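Local structure of secreted protein (Streptomyces lividans TK24, 5LXZ) at residues A[510-515]-A[594-599]; A[522-527]-A[569-574]; A[583-588]-A[598-603]. The protein probably acts as a mononuclear copper-radical oxidase of the AA5 family, related to galactose oxidase. The protein carries 1 engineered substitution. One frame throughout, in Å; residues are numbered along the deposited sequence.

Three contacts within the C-terminal galactose oxidase-like early set domain provide a worked example of how side chains shared between contacts tie a β-sheet to its loops. Interactions 1 and 3 are the nearest pair, with centres about 9 Å apart, and share Ala598 and Glu599, where the loop of the first becomes the hairpin strand of the second. Interaction 2 builds an outer strand pair, its centre about 11 Å from interaction 3 and 15 Å from interaction 1. Phe527 of interaction 2 joins all three, packing CB against Leu512 CD1 at 3.8 Å and CE1 against Met586 CE at 3.6 Å. None of these segments supplies a copper ligand, although His548, between them in sequence, does.

Interaction 1 (A[510-515]-A[594-599]); sequences PDLSGG and TPSKAE
The flat carboxylate of Glu599 turns both oxygens to the backbone of 510-515, but only OE1 bonds to it. OE1 offers its anti lone pair, the one turned from OE2, to the N-H of Gly515; Gly515 N to Glu599 OE1 is a short 2.7 Å, though the bond is bent to 138°. OE2 lies 3.5 Å from Leu512 O, an acceptor beside an acceptor with no bond between them. The puckered ring of Pro510, by contrast, presents CD to the carbonyl of Thr594, with CD and Thr594 O 3.3 Å apart. In this early set domain the two loops run almost alongside, 11° apart, and lead into strands 517-518 and 599-603, which pair in parallel.

Leu512 reaches across with CG anti to its backbone N (chi1 -176°), so that CD2 rests 3.6 Å from Glu599 CG as the two side chains slide past each other in opposite directions. A CB on Gly515 would collide with OE1, which a bend at chi2 turns back toward that residue from Glu599. An alanine here in place of the glutamate would remove this carboxylate and the CG beside Leu512, and would probably loosen the hold on the backbone N-H of Gly515. Phe527 packs on both Leu512 and Glu599.

Farther back, Ser596 CB lies against the carbonyl oxygen of Pro510. Ser596 OG, in the crowded position between backbone N and carbonyl carbon, donates to Lys597 O from above the carbonyl plane and accepts from Val588 N. One water completes the join, donating to Pro510 O at 2.8 Å and accepting from Lys597 N.

Interaction 2 (A[522-527]-A[569-574]); sequences GGSGTF and TVTVPS
Four hydroxyl-bearing side chains stand on one side of the strand pair 524-527 and 569-571, and they meet two by two. Ser524 faces Thr571 and Thr526 faces Thr569, each couple forming an antiparallel non-hydrogen-bonded pair whose side chains supply the cross-strand hydrogen bond that the backbone does not make at these positions. All four hydroxyls lie anti to their own carbonyl carbons and beside the backbone N. This common torsion brings Ser524 OG to 2.7 Å from Thr571 OG1, while Thr526 and Thr569, crossing obliquely, put their OG1 atoms 2.9 Å apart. Both are hydrogen bonds in which either hydroxyl could be the donor. The threonine CG2 methyls take the position anti to N, and that of Thr571 comes 3.5 Å from Gly523 O.

The other side is apolar. Val570 and Phe527 cross there at about a right angle, with Val570 CG2 3.8 Å from Phe527 CE1, approaching the ring obliquely. Gly525, opposite Val570, contributes backbone alone, and Met586 packs on both Val570 and Phe527 from a more central strand.

Between the two layers the backbone bonds hold the register. Val570 N reaches Gly525 O at 2.8 Å, nearly along the C=O axis and almost straight at 169°, and Gly525 N answers to Val570 O in the carbonyl plane. Past the strand ends, Val572 N is bonded to Gly523 O, and the positive phi of Gly522 accompanies a more bent bond from its N to Val572 O. Polar outside, apolar inside, this is an antiparallel edge pairing of the early set domain, with strand 524-528 outermost in its sheet.

Interaction 3 (A[583-588]-A[598-603]); sequences WYMMFV and AEWVRV
Three aromatic rings of this contact each carry an aliphatic carbon over one face, a run of CH-pi contacts along a single side of the β-hairpin formed by strands 582-590 and 599-603 of the early set domain. Arg602 CB lies 3.7 Å from the centroid of the six-membered ring of Trp583, almost on its normal. The extended start of the arginine, CG anti to the backbone N and chi2 also anti, carries CD on along the indole to 3.6 Å from Trp583 NE1. Trp600 crosses Trp583 at about a right angle and meets the edge of that ring with its own CB, 4.0 Å from Trp583 CZ3.

One face of Trp600 is met in turn by Met585. These side chains lie side by side and point the same way; Met585 CG sits over the six-membered ring, offset toward its rim, nearest Trp600 CH2 at 3.7 Å, and SD makes a more distant, oblique Met-aromatic contact. Leu33 of strand 30-33 packs on both residues, tying the hairpin to a neighbouring sheet. Ala598 CB is centred over Phe587, 3.7 Å from the ring centroid, and also touches Met585 CB.

The opposite side of the hairpin, with Tyr584, Met586 and Val601, turns to the domain interior, where Phe527 packs on Met586 and Val601. Tyr584 bonds through OH to Gln580 O. Tyr584 with Val601 and Met586 with Glu599 are antiparallel hydrogen-bonded pairs, each held by two backbone bonds. The shortest of the four joins Met586 N to Glu599 O at 2.7 Å, in the carbonyl plane with an angle of 165° at the hydrogen.

Interaction 1 (A[510-515]-A[594-599])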
loop_
_atom_site.group_PDB
_atom_site.type_symbol
_atom_site.label_atom_id
_atom_site.label_comp_id
_atom_site.label_asym_id
_atom_site.label_seq_id
_atom_site.Cartn_x
_atom_site.Cartn_y
_atom_site.Cartn_z
ATOM N N PRO A 510 11.605 -18.869 24.173
ATOM C CA PRO A 510 12.517 -18.119 25.006
ATOM C C PRO A 510 11.821 -16.961 25.701
ATOM O O PRO A 510 10.961 -16.293 25.117
ATOM C CB PRO A 510 13.589 -17.599 24.037
ATOM C CG PRO A 510 13.126 -17.892 22.688
ATOM C CD PRO A 510 11.998 -18.857 22.755
ATOM N N ASP A 511 12.173 -16.757 26.958
ATOM C CA ASP A 511 11.690 -15.623 27.720
ATOM C C ASP A 511 12.535 -14.392 27.376
ATOM O O ASP A 511 13.692 -14.499 26.978
ATOM C CB ASP A 511 11.769 -15.925 29.222
ATOM C CG ASP A 511 13.200 -16.162 29.692
ATOM O OD1 ASP A 511 13.858 -17.121 29.192
ATOM O OD2 ASP A 511 13.692 -15.364 30.533
ATOM N N LEU A 512 11.955 -13.209 27.556
ATOM C CA LEU A 512 12.666 -11.973 27.296
ATOM C C LEU A 512 12.029 -10.846 28.093
ATOM O O LEU A 512 10.819 -10.622 28.007
ATOM C CB LEU A 512 12.616 -11.661 25.782
ATOM C CG LEU A 512 13.404 -10.441 25.322
ATOM C CD1 LEU A 512 14.896 -10.603 25.526
ATOM C CD2 LEU A 512 13.069 -10.197 23.859
ATOM N N SER A 513 12.839 -10.164 28.893
ATOM C CA SER A 513 12.365 -9.000 29.621
ATOM C C SER A 513 13.435 -7.943 29.631
ATOM O O SER A 513 14.588 -8.209 29.273
ATOM C CB SER A 513 11.961 -9.393 31.045
ATOM O OG SER A 513 13.019 -10.039 31.693
ATOM N N GLY A 514 13.041 -6.734 30.022
ATOM C CA GLY A 514 13.965 -5.585 30.024
ATOM C C GLY A 514 13.547 -4.420 29.153
ATOM O O GLY A 514 14.167 -3.354 29.245
ATOM N N GLY A 515 12.510 -4.589 28.317
ATOM C CA GLY A 515 11.917 -3.462 27.567
ATOM C C GLY A 515 10.798 -2.747 28.322
ATOM O O GLY A 515 10.302 -3.277 29.334
ATOM N N THR A 594 12.174 -20.881 17.516
ATOM C CA THR A 594 11.034 -20.384 18.289
ATOM C C THR A 594 11.339 -18.982 18.811
ATOM O O THR A 594 12.345 -18.763 19.483
ATOM C CB THR A 594 10.720 -21.294 19.477
ATOM O OG1 THR A 594 10.562 -22.623 18.979
ATOM C CG2 THR A 594 9.468 -20.877 20.157
ATOM N N PRO A 595 10.491 -17.991 18.481
ATOM C CA PRO A 595 10.719 -16.624 18.937
ATOM C C PRO A 595 10.131 -16.314 20.286
ATOM O O PRO A 595 9.077 -16.859 20.660
ATOM C CB PRO A 595 10.003 -15.806 17.866
ATOM C CG PRO A 595 8.831 -16.662 17.484
ATOM C CD PRO A 595 9.316 -18.090 17.594
ATOM N N SER A 596 10.797 -15.467 21.036
ATOM C CA SER A 596 10.193 -14.814 22.177
ATOM C C SER A 596 9.027 -13.954 21.761
ATOM O O SER A 596 8.793 -13.723 20.556
ATOM C CB SER A 596 11.218 -13.924 22.857
ATOM O OG SER A 596 11.606 -12.849 22.020
ATOM N N LYS A 597 8.250 -13.511 22.728
ATOM C CA LYS A 597 7.430 -12.335 22.529
ATOM C C LYS A 597 8.352 -11.154 22.415
ATOM O O LYS A 597 9.426 -11.139 23.019
ATOM C CB LYS A 597 6.454 -12.149 23.665
ATOM C CG LYS A 597 5.476 -13.321 23.794
ATOM C CD LYS A 597 4.458 -13.061 24.873
ATOM C CE LYS A 597 3.584 -14.282 25.029
ATOM N NZ LYS A 597 2.577 -14.051 26.097
ATOM N N ALA A 598 7.920 -10.110 21.691
ATOM C CA ALA A 598 8.778 -8.976 21.498
ATOM C C ALA A 598 8.850 -8.027 22.660
ATOM O O ALA A 598 7.851 -7.820 23.345
ATOM C CB ALA A 598 8.335 -8.211 20.237
ATOM N N GLU A 599 10.009 -7.395 22.819
ATOM C CA GLU A 599 10.158 -6.207 23.630
ATOM C C GLU A 599 10.272 -5.026 22.712
ATOM O O GLU A 599 10.914 -5.126 21.663
ATOM C CB GLU A 599 11.424 -6.293 24.483
ATOM C CG GLU A 599 11.400 -7.428 25.482
ATOM C CD GLU A 599 10.360 -7.208 26.552
ATOM O OE1 GLU A 599 10.584 -6.307 27.382
ATOM O OE2 GLU A 599 9.306 -7.886 26.546
HETATM O O HOH W 1 8.750 -14.681 25.406
#

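Interaction 2 (A[522-527]-A[569-574])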
loop_
_atom_site.group_PDB
_atom_site.type_symbol
_atom_site.label_atom_id
_atom_site.label_comp_id
_atom_site.label_asym_id
_atom_site.label_seq_id
_atom_site.Cartn_x
_atom_site.Cartn_y
_atom_site.Cartn_z
ATOM N N GLY A 522 24.463 1.804 16.772
ATOM C CA GLY A 522 25.841 1.574 17.211
ATOM C C GLY A 522 26.007 1.376 18.693
ATOM O O GLY A 522 27.125 1.173 19.143
ATOM N N GLY A 523 24.898 1.391 19.434
ATOM C CA GLY A 523 24.873 1.229 20.876
ATOM C C GLY A 523 24.334 -0.119 21.252
ATOM O O GLY A 523 23.811 -0.871 20.403
ATOM N N SER A 524 24.431 -0.402 22.548
ATOM C CA SER A 524 24.033 -1.692 23.069
ATOM C C SER A 524 23.057 -1.562 24.203
ATOM O O SER A 524 22.983 -0.545 24.840
ATOM C CB SER A 524 25.284 -2.460 23.556
ATOM O OG SER A 524 26.181 -2.710 22.489
ATOM N N GLY A 525 22.255 -2.600 24.393
ATOM C CA GLY A 525 21.340 -2.712 25.530
ATOM C C GLY A 525 21.300 -4.145 25.997
ATOM O O GLY A 525 21.607 -5.068 25.249
ATOM N N THR A 526 21.039 -4.304 27.302
ATOM C CA THR A 526 21.055 -5.608 27.939
ATOM C C THR A 526 19.646 -5.930 28.417
ATOM O O THR A 526 18.939 -5.097 28.972
ATOM C CB THR A 526 22.088 -5.624 29.086
ATOM O OG1 THR A 526 23.388 -5.371 28.544
ATOM C CG2 THR A 526 22.151 -6.983 29.779
ATOM N N PHE A 527 19.260 -7.166 28.164
ATOM C CA PHE A 527 17.961 -7.719 28.461
ATOM C C PHE A 527 18.170 -8.963 29.317
ATOM O O PHE A 527 19.258 -9.526 29.351
ATOM C CB PHE A 527 17.257 -8.103 27.153
ATOM C CG PHE A 527 16.916 -6.931 26.295
ATOM C CD1 PHE A 527 17.887 -6.333 25.505
ATOM C CD2 PHE A 527 15.619 -6.393 26.320
ATOM C CE1 PHE A 527 17.571 -5.230 24.710
ATOM C CE2 PHE A 527 15.303 -5.288 25.535
ATOM C CZ PHE A 527 16.290 -4.722 24.732
ATOM N N THR A 569 23.023 -9.208 25.713
ATOM C CA THR A 569 23.414 -7.850 25.282
ATOM C C THR A 569 23.306 -7.813 23.777
ATOM O O THR A 569 23.905 -8.609 23.103
ATOM C CB THR A 569 24.817 -7.518 25.731
ATOM O OG1 THR A 569 24.778 -7.540 27.164
ATOM C CG2 THR A 569 25.246 -6.151 25.268
ATOM N N VAL A 570 22.589 -6.833 23.264
ATOM C CA VAL A 570 22.397 -6.696 21.814
ATOM C C VAL A 570 22.993 -5.381 21.366
ATOM O O VAL A 570 23.036 -4.437 22.137
ATOM C CB VAL A 570 20.902 -6.765 21.438
ATOM C CG1 VAL A 570 20.274 -8.021 21.993
ATOM C CG2 VAL A 570 20.125 -5.563 21.935
ATOM N N THR A 571 23.405 -5.317 20.106
ATOM C CA THR A 571 23.978 -4.082 19.561
ATOM C C THR A 571 23.220 -3.739 18.283
ATOM O O THR A 571 23.079 -4.556 17.413
ATOM C CB THR A 571 25.491 -4.243 19.291
ATOM O OG1 THR A 571 26.142 -4.625 20.530
ATOM C CG2 THR A 571 26.127 -2.962 18.810
ATOM N N VAL A 572 22.752 -2.506 18.215
ATOM C CA VAL A 572 22.009 -2.033 17.066
ATOM C C VAL A 572 23.009 -1.656 15.980
ATOM O O VAL A 572 23.963 -0.931 16.237
ATOM C CB VAL A 572 21.135 -0.824 17.460
ATOM C CG1 VAL A 572 20.384 -0.276 16.252
ATOM C CG2 VAL A 572 20.109 -1.225 18.513
ATOM N N PRO A 573 22.750 -2.070 14.735
ATOM C CA PRO A 573 23.646 -1.697 13.660
ATOM C C PRO A 573 23.717 -0.185 13.432
ATOM O O PRO A 573 22.803 0.550 13.782
ATOM C CB PRO A 573 22.981 -2.311 12.425
ATOM C CG PRO A 573 22.251 -3.447 12.929
ATOM C CD PRO A 573 21.809 -3.116 14.319
ATOM N N SER A 574 24.818 0.244 12.842
ATOM C CA SER A 574 24.979 1.593 12.371
ATOM C C SER A 574 24.179 1.839 11.090
ATOM O O SER A 574 24.016 0.954 10.271
ATOM C CB SER A 574 26.425 1.891 12.060
ATOM O OG SER A 574 27.201 1.836 13.269
#

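Interaction 3 (A[583-588]-A[598-603])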
loop_
_atom_site.group_PDB
_atom_site.type_symbol
_atom_site.label_atom_id
_atom_site.label_comp_id
_atom_site.label_asym_id
_atom_site.label_seq_id
_atom_site.Cartn_x
_atom_site.Cartn_y
_atom_site.Cartn_z
ATOM N N TRP A 583 10.360 3.222 16.596
ATOM C CA TRP A 583 10.145 2.113 17.497
ATOM C C TRP A 583 10.129 0.807 16.722
ATOM O O TRP A 583 9.582 0.727 15.626
ATOM C CB TRP A 583 8.833 2.290 18.219
ATOM C CG TRP A 583 8.851 3.321 19.272
ATOM C CD1 TRP A 583 8.725 4.684 19.097
ATOM C CD2 TRP A 583 9.040 3.111 20.663
ATOM N NE1 TRP A 583 8.747 5.307 20.317
ATOM C CE2 TRP A 583 8.949 4.373 21.290
ATOM C CE3 TRP A 583 9.221 1.977 21.438
ATOM C CZ2 TRP A 583 9.042 4.523 22.666
ATOM C CZ3 TRP A 583 9.343 2.121 22.790
ATOM C CH2 TRP A 583 9.242 3.384 23.395
ATOM N N TYR A 584 10.654 -0.237 17.352
ATOM C CA TYR A 584 10.809 -1.541 16.805
ATOM C C TYR A 584 10.405 -2.588 17.821
ATOM O O TYR A 584 10.593 -2.406 19.027
ATOM C CB TYR A 584 12.255 -1.823 16.469
ATOM C CG TYR A 584 12.826 -1.037 15.309
ATOM C CD1 TYR A 584 13.257 0.273 15.490
ATOM C CD2 TYR A 584 12.923 -1.590 14.042
ATOM C CE1 TYR A 584 13.755 1.000 14.436
ATOM C CE2 TYR A 584 13.441 -0.870 12.985
ATOM C CZ TYR A 584 13.835 0.425 13.165
ATOM O OH TYR A 584 14.368 1.129 12.100
ATOM N N MET A 585 9.906 -3.713 17.312
ATOM C CA MET A 585 9.810 -4.955 18.077
ATOM C C MET A 585 11.127 -5.673 18.080
ATOM O O MET A 585 11.688 -5.931 17.015
ATOM C CB MET A 585 8.772 -5.863 17.490
ATOM C CG MET A 585 7.340 -5.405 17.690
ATOM S SD MET A 585 6.140 -6.477 16.887
ATOM C CE MET A 585 6.370 -6.103 15.149
ATOM N N MET A 586 11.652 -6.055 19.254
ATOM C CA MET A 586 12.823 -6.891 19.295
ATOM C C MET A 586 12.418 -8.299 19.679
ATOM O O MET A 586 11.868 -8.520 20.765
ATOM C CB MET A 586 13.889 -6.369 20.252
ATOM C CG MET A 586 15.223 -7.072 20.010
ATOM S SD MET A 586 16.445 -6.640 21.243
ATOM C CE MET A 586 15.923 -7.626 22.638
ATOM N N PHE A 587 12.726 -9.231 18.802
ATOM C CA PHE A 587 12.456 -10.656 19.016
ATOM C C PHE A 587 13.788 -11.393 19.129
ATOM O O PHE A 587 14.743 -11.126 18.379
ATOM C CB PHE A 587 11.725 -11.275 17.820
ATOM C CG PHE A 587 10.299 -10.850 17.664
ATOM C CD1 PHE A 587 9.264 -11.553 18.257
ATOM C CD2 PHE A 587 9.964 -9.771 16.817
ATOM C CE1 PHE A 587 7.929 -11.190 18.044
ATOM C CE2 PHE A 587 8.652 -9.422 16.618
ATOM C CZ PHE A 587 7.642 -10.135 17.175
ATOM N N VAL A 588 13.840 -12.385 20.018
ATOM C CA VAL A 588 14.977 -13.299 20.038
ATOM C C VAL A 588 14.460 -14.668 19.668
ATOM O O VAL A 588 13.365 -15.054 20.112
ATOM C CB VAL A 588 15.732 -13.274 21.388
ATOM C CG1 VAL A 588 16.088 -11.828 21.730
ATOM C CG2 VAL A 588 14.949 -13.924 22.533
ATOM N N ALA A 598 7.920 -10.110 21.691
ATOM C CA ALA A 598 8.778 -8.976 21.498
ATOM C C ALA A 598 8.850 -8.027 22.660
ATOM O O ALA A 598 7.851 -7.820 23.345
ATOM C CB ALA A 598 8.335 -8.211 20.237
ATOM N N GLU A 599 10.009 -7.395 22.819
ATOM C CA GLU A 599 10.158 -6.207 23.630
ATOM C C GLU A 599 10.272 -5.026 22.712
ATOM O O GLU A 599 10.914 -5.126 21.663
ATOM C CB GLU A 599 11.424 -6.293 24.483
ATOM C CG GLU A 599 11.400 -7.428 25.482
ATOM C CD GLU A 599 10.360 -7.208 26.552
ATOM O OE1 GLU A 599 10.584 -6.307 27.382
ATOM O OE2 GLU A 599 9.306 -7.886 26.546
ATOM N N TRP A 600 9.729 -3.900 23.125
ATOM C CA TRP A 600 9.830 -2.664 22.340
ATOM C C TRP A 600 11.131 -1.913 22.551
ATOM O O TRP A 600 11.576 -1.710 23.699
ATOM C CB TRP A 600 8.634 -1.768 22.601
ATOM C CG TRP A 600 7.366 -2.255 21.973
ATOM C CD1 TRP A 600 6.421 -3.045 22.544
ATOM C CD2 TRP A 600 6.978 -2.108 20.616
ATOM N NE1 TRP A 600 5.432 -3.334 21.668
ATOM C CE2 TRP A 600 5.754 -2.791 20.456
ATOM C CE3 TRP A 600 7.510 -1.420 19.526
ATOM C CZ2 TRP A 600 5.049 -2.785 19.276
ATOM C CZ3 TRP A 600 6.811 -1.445 18.327
ATOM C CH2 TRP A 600 5.607 -2.139 18.207
ATOM N N VAL A 601 11.731 -1.453 21.460
ATOM C CA VAL A 601 12.998 -0.736 21.465
ATOM C C VAL A 601 12.821 0.522 20.633
ATOM O O VAL A 601 12.339 0.456 19.480
ATOM C CB VAL A 601 14.133 -1.581 20.896
ATOM C CG1 VAL A 601 15.422 -0.774 20.716
ATOM C CG2 VAL A 601 14.377 -2.737 21.829
ATOM N N ARG A 602 13.153 1.665 21.211
ATOM C CA ARG A 602 13.175 2.910 20.480
ATOM C C ARG A 602 14.573 3.204 20.037
ATOM O O ARG A 602 15.501 3.242 20.835
ATOM C CB ARG A 602 12.652 4.055 21.334
ATOM C CG ARG A 602 12.488 5.339 20.541
ATOM C CD ARG A 602 11.980 6.476 21.383
ATOM N NE ARG A 602 12.940 7.003 22.323
ATOM C CZ ARG A 602 13.827 7.973 22.068
ATOM N NH1 ARG A 602 13.952 8.489 20.863
ATOM N NH2 ARG A 602 14.627 8.402 23.043
ATOM N N VAL A 603 14.727 3.488 18.759
ATOM C CA VAL A 603 15.997 3.947 18.186
ATOM C C VAL A 603 15.871 5.429 17.905
ATOM O O VAL A 603 15.055 5.858 17.096
ATOM C CB VAL A 603 16.329 3.159 16.913
ATOM C CG1 VAL A 603 17.590 3.666 16.275
ATOM C CG2 VAL A 603 16.406 1.671 17.179
#